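Local coordinates for GCN5-related N-acetyltransferase:Aminotransferase, class-II (Rhodopseudomonas palustris, PDB 2FIW), which binds acetyl coenzyme A and probably transfers its acetyl group to an amine of an unidentified acceptor, at residues Q62-I66 and A106-L110. Numbering follows the deposited sequence.
Sequences QLTLI and ALEKL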
loop_
_atom_site.group_PDB
_atom_site.type_symbol
_atom_site.label_atom_id
_atom_site.label_comp_id
_atom_site.label_asym_id
_atom_site.label_seq_id
_atom_site.Cartn_x
_atom_site.Cartn_y
_atom_site.Cartn_z
ATOM N N GLN A 62 -4.413 -7.539 10.186
ATOM C CA GLN A 62 -4.801 -7.656 8.781
ATOM C C GLN A 62 -3.955 -8.736 8.094
ATOM O O GLN A 62 -3.143 -9.408 8.739
ATOM C CB GLN A 62 -4.659 -6.300 8.095
ATOM C CG GLN A 62 -5.779 -5.315 8.479
ATOM C CD GLN A 62 -5.508 -3.861 8.068
ATOM O OE1 GLN A 62 -4.622 -3.568 7.246
ATOM N NE2 GLN A 62 -6.263 -2.943 8.661
ATOM N N LEU A 63 -4.160 -8.939 6.802
ATOM C CA LEU A 63 -3.275 -9.839 6.052
ATOM C C LEU A 63 -2.200 -9.014 5.351
ATOM O O LEU A 63 -2.449 -8.406 4.315
ATOM C CB LEU A 63 -4.049 -10.738 5.074
ATOM C CG LEU A 63 -5.253 -11.561 5.565
ATOM C CD1 LEU A 63 -5.704 -12.500 4.446
ATOM C CD2 LEU A 63 -4.954 -12.380 6.832
ATOM N N THR A 64 -1.013 -8.998 5.950
ATOM C CA THR A 64 0.064 -8.089 5.576
ATOM C C THR A 64 1.269 -8.866 5.065
ATOM O O THR A 64 1.811 -9.727 5.756
ATOM C CB THR A 64 0.486 -7.168 6.787
ATOM O OG1 THR A 64 -0.673 -6.544 7.327
ATOM C CG2 THR A 64 1.475 -6.082 6.361
ATOM N N LEU A 65 1.674 -8.543 3.845
ATOM C CA LEU A 65 2.785 -9.203 3.184
ATOM C C LEU A 65 3.927 -8.222 3.022
ATOM O O LEU A 65 3.696 -7.041 2.776
ATOM C CB LEU A 65 2.347 -9.731 1.805
ATOM C CG LEU A 65 1.397 -10.947 1.730
ATOM C CD1 LEU A 65 0.743 -11.073 0.344
ATOM C CD2 LEU A 65 2.161 -12.224 2.111
ATOM N N ILE A 66 5.152 -8.726 3.148
ATOM C CA ILE A 66 6.353 -7.938 2.968
ATOM C C ILE A 66 7.121 -8.419 1.741
ATOM O O ILE A 66 7.419 -9.603 1.621
ATOM C CB ILE A 66 7.247 -8.015 4.208
ATOM C CG1 ILE A 66 6.572 -7.289 5.372
ATOM C CG2 ILE A 66 8.632 -7.416 3.923
ATOM C CD1 ILE A 66 7.418 -7.190 6.590
ATOM N N ALA A 106 -0.673 -10.693 -5.108
ATOM C CA ALA A 106 -0.794 -11.583 -3.941
ATOM C C ALA A 106 -2.050 -11.305 -3.130
ATOM O O ALA A 106 -2.728 -12.243 -2.708
ATOM C CB ALA A 106 0.441 -11.524 -3.070
ATOM N N LEU A 107 -2.377 -10.021 -2.954
ATOM C CA LEU A 107 -3.586 -9.619 -2.240
ATOM C C LEU A 107 -4.878 -10.007 -2.972
ATOM O O LEU A 107 -5.846 -10.432 -2.340
ATOM C CB LEU A 107 -3.571 -8.127 -1.905
ATOM C CG LEU A 107 -2.510 -7.575 -0.930
ATOM C CD1 LEU A 107 -2.910 -6.179 -0.483
ATOM C CD2 LEU A 107 -2.271 -8.473 0.285
ATOM N N GLU A 108 -4.893 -9.876 -4.294
ATOM C CA GLU A 108 -6.051 -10.326 -5.085
ATOM C C GLU A 108 -6.260 -11.851 -5.062
ATOM O O GLU A 108 -7.392 -12.308 -4.999
ATOM C CB GLU A 108 -5.960 -9.808 -6.517
ATOM C CG GLU A 108 -5.765 -8.313 -6.550
ATOM C CD GLU A 108 -5.624 -7.721 -7.936
ATOM O OE1 GLU A 108 -5.511 -8.479 -8.935
ATOM O OE2 GLU A 108 -5.629 -6.471 -8.010
ATOM N N LYS A 109 -5.177 -12.626 -5.110
ATOM C CA LYS A 109 -5.253 -14.092 -5.003
ATOM C C LYS A 109 -5.823 -14.466 -3.632
ATOM O O LYS A 109 -6.748 -15.271 -3.537
ATOM C CB LYS A 109 -3.858 -14.711 -5.206
ATOM C CG LYS A 109 -3.749 -16.238 -5.092
ATOM C CD LYS A 109 -2.299 -16.661 -5.412
ATOM C CE LYS A 109 -2.075 -18.182 -5.400
ATOM N NZ LYS A 109 -2.406 -18.867 -6.701
ATOM N N LEU A 110 -5.266 -13.841 -2.592
ATOM C CA LEU A 110 -5.678 -14.011 -1.209
ATOM C C LEU A 110 -7.146 -13.645 -1.008
ATOM O O LEU A 110 -7.856 -14.326 -0.273
ATOM C CB LEU A 110 -4.814 -13.115 -0.317
ATOM C CG LEU A 110 -4.177 -13.564 0.988
ATOM C CD1 LEU A 110 -3.704 -15.021 0.966
ATOM C CD2 LEU A 110 -3.011 -12.631 1.264
#
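Strand 63-66 and helix 106-110 run in roughly opposite directions, at 148° to each other, with their axes 10.2 Å apart at closest approach. The nearest CA pairs, Leu63 with Leu107 and Leu65 with Ala106, both lie 8.3 Å apart, too far for the backbones to touch, and the facing side chains are apolar, so van der Waals packing fills the gap with no hydrogen bond across it. Strand alternation decides which residues take part: Leu63 and Leu65 point toward the helix, whereas Thr64 points away, its OG1 hydrogen-bonded to Leu59 O and Ser78 OG. The helical hydrogen bond from Leu110 N to Ala106 O (3.0 Å) spans one turn, so both side chains face the strand. Leu107 leaves the helix sideways, yet its CD2 reaches within 4.0 Å of Leu63 O and Leu65 CD1. This is helix-on-sheet packing of the GNAT fold: helix 99-112 links parallel neighbours 84-90 and 118-123 in a beta-alpha-beta crossover and packs on one face of the mixed sheet, where buried Leu107 also touches Ala77 of strand 72-80. Leu65 CD1 lies 3.5 Å from Ala106 CB and 4.2 Å from Leu110 CD2; alanine's single methyl lets it come close to the helix backbone. Leucines are long enough to bridge the remaining space, and at the more exposed edge Leu63 CD1 meets Leu110 CG at 3.9 Å. Glu108 extends elsewhere, to a salt bridge with Lys158 and a hydrogen bond with Tyr136.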